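Local coordinates for aryl acylamidase (bacterium CSBL00001, PDB 4YJ6), which probably hydrolyses the amide bond of N-acyl arylamines (anilides), as an aryl acylamidase of the amidase signature family, at residues A[206-212]-A[242-248]. Residue numbers count along the deposited sequence, not the author numbering.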
ATOM      1  N   ARG A 206       2.701  14.070   4.671  1.00  8.88           N
ATOM      2  CA  ARG A 206       2.767  13.517   6.025  1.00  8.55           C
ATOM      3  C   ARG A 206       3.994  12.619   6.202  1.00 10.09           C
ATOM      4  O   ARG A 206       4.710  12.735   7.188  1.00  9.62           O
ATOM      5  CB  ARG A 206       1.469  12.716   6.312  1.00  9.30           C
ATOM      6  CG  ARG A 206       1.393  12.138   7.736  1.00  9.77           C
ATOM      7  CD  ARG A 206       1.301  13.262   8.783  1.00 10.59           C
ATOM      8  NE  ARG A 206       0.014  13.932   8.662  1.00  9.32           N
ATOM      9  CZ  ARG A 206      -0.215  15.214   8.966  1.00  8.96           C
ATOM     10  NH1 ARG A 206       0.746  16.020   9.388  1.00  9.08           N
ATOM     11  NH2 ARG A 206      -1.460  15.694   8.853  1.00  9.37           N
ATOM     12  N   VAL A 207       4.223  11.722   5.254  1.00  7.97           N
ATOM     13  CA  VAL A 207       5.446  10.875   5.234  1.00  9.50           C
ATOM     14  C   VAL A 207       6.302  11.322   4.046  1.00  8.61           C
ATOM     15  O   VAL A 207       5.798  11.490   2.927  1.00  9.90           O
ATOM     16  CB  VAL A 207       5.035   9.385   5.034  1.00 10.51           C
ATOM     17  CG1 VAL A 207       6.271   8.440   4.901  1.00  9.07           C
ATOM     18  CG2 VAL A 207       4.144   8.937   6.174  1.00  9.61           C
ATOM     19  N   PRO A 208       7.595  11.551   4.260  1.00  9.32           N
ATOM     20  CA  PRO A 208       8.418  12.036   3.143  1.00  9.99           C
ATOM     21  C   PRO A 208       8.386  11.078   1.960  1.00 12.56           C
ATOM     22  O   PRO A 208       8.337   9.855   2.163  1.00 10.87           O
ATOM     23  CB  PRO A 208       9.861  12.063   3.728  1.00 12.87           C
ATOM     24  CG  PRO A 208       9.700  12.070   5.229  1.00 13.81           C
ATOM     25  CD  PRO A 208       8.347  11.400   5.534  1.00 10.84           C
ATOM     26  N   PHE A 209       8.384  11.611   0.740  1.00  9.51           N
ATOM     27  CA  PHE A 209       8.556  10.777  -0.441  1.00 10.41           C
ATOM     28  C   PHE A 209       9.669  11.403  -1.261  1.00 11.41           C
ATOM     29  O   PHE A 209       9.595  12.595  -1.564  1.00 12.15           O
ATOM     30  CB  PHE A 209       7.263  10.734  -1.290  1.00 10.82           C
ATOM     31  CG  PHE A 209       7.279   9.596  -2.278  1.00 11.23           C
ATOM     32  CD1 PHE A 209       8.020   9.695  -3.446  1.00 14.02           C
ATOM     33  CD2 PHE A 209       6.628   8.412  -1.984  1.00 10.87           C
ATOM     34  CE1 PHE A 209       8.091   8.622  -4.345  1.00 14.55           C
ATOM     35  CE2 PHE A 209       6.674   7.314  -2.878  1.00 14.38           C
ATOM     36  CZ  PHE A 209       7.411   7.430  -4.067  1.00 16.96           C
ATOM     37  N   LYS A 210      10.708  10.622  -1.568  1.00 11.10           N
ATOM     38  CA  LYS A 210      11.863  11.152  -2.288  1.00 14.11           C
ATOM     39  C   LYS A 210      11.740  10.758  -3.747  1.00 15.18           C
ATOM     40  O   LYS A 210      11.863   9.567  -4.093  1.00 16.19           O
ATOM     41  CB  LYS A 210      13.164  10.592  -1.669  1.00 16.59           C
ATOM     42  CG  LYS A 210      14.411  11.084  -2.413  1.00 19.62           C
ATOM     43  CD  LYS A 210      15.762  10.641  -1.795  1.00 30.07           C
ATOM     44  CE  LYS A 210      15.929  11.148  -0.360  1.00 31.09           C
ATOM     45  NZ  LYS A 210      15.970  12.663  -0.205  1.00 29.26           N
ATOM     46  N   SER A 211      11.460  11.752  -4.580  1.00 13.89           N
ATOM     47  CA  SER A 211      11.433  11.580  -6.027  1.00 12.06           C
ATOM     48  C   SER A 211      12.618  12.348  -6.615  1.00 14.58           C
ATOM     49  O   SER A 211      12.617  13.569  -6.595  1.00 13.20           O
ATOM     50  CB  SER A 211      10.134  12.139  -6.607  1.00 14.06           C
ATOM     51  OG  SER A 211       9.044  11.313  -6.226  1.00 17.02           O
ATOM     52  N   ARG A 212      13.616  11.636  -7.117  1.00 13.21           N
ATOM     53  CA  ARG A 212      14.764  12.286  -7.791  1.00 14.60           C
ATOM     54  C   ARG A 212      15.062  11.448  -9.030  1.00 15.87           C
ATOM     55  O   ARG A 212      14.863  10.229  -9.008  1.00 17.04           O
ATOM     56  CB  ARG A 212      15.987  12.346  -6.879  1.00 15.77           C
ATOM     57  CG  ARG A 212      15.854  13.340  -5.683  1.00 14.91           C
ATOM     58  CD  ARG A 212      15.574  14.748  -6.176  1.00 16.09           C
ATOM     59  NE  ARG A 212      15.603  15.684  -5.045  1.00 12.84           N
ATOM     60  CZ  ARG A 212      14.620  15.782  -4.150  1.00 13.87           C
ATOM     61  NH1 ARG A 212      13.531  15.010  -4.251  1.00 12.35           N
ATOM     62  NH2 ARG A 212      14.741  16.645  -3.157  1.00 12.15           N
ATOM     63  N   HIS A 242       6.025   9.258   9.760  1.00  9.66           N
ATOM     64  CA  HIS A 242       5.671  10.645   9.416  1.00  9.25           C
ATOM     65  C   HIS A 242       6.754  11.617   9.892  1.00 11.52           C
ATOM     66  O   HIS A 242       7.575  11.295  10.774  1.00  9.46           O
ATOM     67  CB  HIS A 242       4.289  11.044   9.969  1.00 10.99           C
ATOM     68  CG  HIS A 242       4.333  11.603  11.357  1.00 11.68           C
ATOM     69  ND1 HIS A 242       4.518  10.807  12.467  1.00 11.84           N
ATOM     70  CD2 HIS A 242       4.179  12.870  11.816  1.00 12.59           C
ATOM     71  CE1 HIS A 242       4.505  11.564  13.556  1.00 15.92           C
ATOM     72  NE2 HIS A 242       4.297  12.816  13.186  1.00 15.90           N
ATOM     73  N   GLY A 243       6.743  12.813   9.300  1.00 11.25           N
ATOM     74  CA  GLY A 243       7.537  13.915   9.813  1.00 11.64           C
ATOM     75  C   GLY A 243       8.250  14.720   8.733  1.00 10.59           C
ATOM     76  O   GLY A 243       8.460  14.266   7.623  1.00  9.81           O
ATOM     77  N   PHE A 244       8.611  15.932   9.097  1.00 10.71           N
ATOM     78  CA  PHE A 244       9.216  16.898   8.183  1.00 11.20           C
ATOM     79  C   PHE A 244      10.507  16.374   7.537  1.00 11.19           C
ATOM     80  O   PHE A 244      11.367  15.783   8.208  1.00 12.35           O
ATOM     81  CB  PHE A 244       9.511  18.183   8.971  1.00 10.86           C
ATOM     82  CG  PHE A 244      10.144  19.260   8.150  1.00 10.48           C
ATOM     83  CD1 PHE A 244       9.424  19.883   7.142  1.00 10.82           C
ATOM     84  CD2 PHE A 244      11.458  19.659   8.399  1.00 12.63           C
ATOM     85  CE1 PHE A 244      10.013  20.886   6.386  1.00 10.30           C
ATOM     86  CE2 PHE A 244      12.058  20.670   7.639  1.00 13.55           C
ATOM     87  CZ  PHE A 244      11.340  21.296   6.650  1.00 11.82           C
ATOM     88  N   ASP A 245      10.640  16.624   6.236  1.00  9.57           N
ATOM     89  CA  ASP A 245      11.920  16.451   5.551  1.00 10.96           C
ATOM     90  C   ASP A 245      11.951  17.528   4.475  1.00 11.10           C
ATOM     91  O   ASP A 245      11.110  17.493   3.556  1.00 11.49           O
ATOM     92  CB  ASP A 245      11.980  15.061   4.916  1.00 10.96           C
ATOM     93  CG  ASP A 245      13.287  14.801   4.190  1.00 16.85           C
ATOM     94  OD1 ASP A 245      13.970  15.758   3.810  1.00 13.13           O
ATOM     95  OD2 ASP A 245      13.633  13.623   4.026  1.00 19.89           O
ATOM     96  N   ARG A 246      12.882  18.488   4.597  1.00  9.53           N
ATOM     97  CA  ARG A 246      12.898  19.609   3.677  1.00 10.54           C
ATOM     98  C   ARG A 246      13.079  19.171   2.225  1.00 10.02           C
ATOM     99  O   ARG A 246      12.715  19.913   1.315  1.00 11.57           O
ATOM    100  CB  ARG A 246      13.982  20.634   4.102  1.00 10.39           C
ATOM    101  CG  ARG A 246      15.464  20.099   4.011  1.00 10.68           C
ATOM    102  CD  ARG A 246      16.456  21.229   4.399  1.00 10.76           C
ATOM    103  NE  ARG A 246      16.141  21.696   5.754  1.00 12.28           N
ATOM    104  CZ  ARG A 246      16.582  21.142   6.877  1.00 13.11           C
ATOM    105  NH1 ARG A 246      17.479  20.160   6.858  1.00 13.50           N
ATOM    106  NH2 ARG A 246      16.136  21.599   8.046  1.00 14.14           N
ATOM    107  N   ARG A 247      13.608  17.962   1.999  1.00 11.04           N
ATOM    108  CA  ARG A 247      13.793  17.477   0.630  1.00 11.19           C
ATOM    109  C   ARG A 247      12.552  16.953  -0.089  1.00 11.67           C
ATOM    110  O   ARG A 247      12.613  16.624  -1.267  1.00 11.58           O
ATOM    111  CB  ARG A 247      14.968  16.487   0.582  1.00 13.23           C
ATOM    112  CG  ARG A 247      16.305  17.266   0.666  1.00 18.61           C
ATOM    113  CD  ARG A 247      17.524  16.418   0.472  1.00 22.41           C
ATOM    114  NE  ARG A 247      18.691  17.279   0.389  1.00 24.50           N
ATOM    115  CZ  ARG A 247      19.197  17.940   1.410  1.00 23.72           C
ATOM    116  NH1 ARG A 247      18.643  17.785   2.634  1.00 24.10           N
ATOM    117  NH2 ARG A 247      20.299  18.698   1.211  1.00 19.88           N
ATOM    118  N   ASP A 248      11.400  16.919   0.586  1.00 10.49           N
ATOM    119  CA  ASP A 248      10.159  16.555  -0.092  1.00 11.75           C
ATOM    120  C   ASP A 248       9.356  17.841  -0.195  1.00  9.34           C
ATOM    121  O   ASP A 248       9.033  18.450   0.795  1.00  9.52           O
ATOM    122  CB  ASP A 248       9.417  15.475   0.711  1.00 10.85           C
ATOM    123  CG  ASP A 248       8.026  15.189   0.173  1.00 12.59           C
ATOM    124  OD1 ASP A 248       7.521  15.937  -0.694  1.00 11.26           O
ATOM    125  OD2 ASP A 248       7.399  14.227   0.671  1.00 11.29           O
TER
HETATM  126  O   HOH W   1       4.841  13.463   1.142  1.00 12.32           O
HETATM  127  O   HOH W   2      13.122  13.679  -0.796  1.00 27.78           O
HETATM  128  O   HOH W   3      16.007  13.550   2.576  1.00 29.85           O
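Start at the end of helix 231-241, where His242 is the first residue to leave the helical conformation and Gly243 N donates to Arg206 O (2.9 Å). Gly243 sits at a positive phi of 137°, where a CB would jam against the preceding carbonyl. With chi1 t, Arg206 lays its chain along the histidine, so that Arg206 CG lies 3.8 Å from His242 CB, before its guanidinium goes on to a salt bridge with Asp467; the imidazole of His242 is held by Met238 O and Leu256 N. Next, the Pro208 ring packs its CG 3.8 Å from Asp245 CB.

Asp245 opens a type I beta turn to Asp248, reinforced by an Asx turn in which Asp245 OD1 accepts from Arg247 N. Asp248, chi1 t, reaches across so that OD2 takes Phe209 N at 2.8 Å, while its OD1 accepts from Ala250 N. Water 1 lies 2.7 Å from Asp248 OD2 and 2.8 Å from Val207 O. Farther out, Lys210 runs extended through chi2, then bends (chi3 and chi4 m), and its NZ meets Asp245 OD2 through water 3. Arg212 folds back with chi1 and chi2 m, so NH2 reaches Arg247 O at 2.8 Å while NH1 bonds Ser211 O.

Two irregular loops of the amidase fold are thus joined largely by polar groups: buried Asp248 serves backbone amides on both loops, whereas the exposed lysine meets its aspartate through solvent rather than in a direct salt bridge.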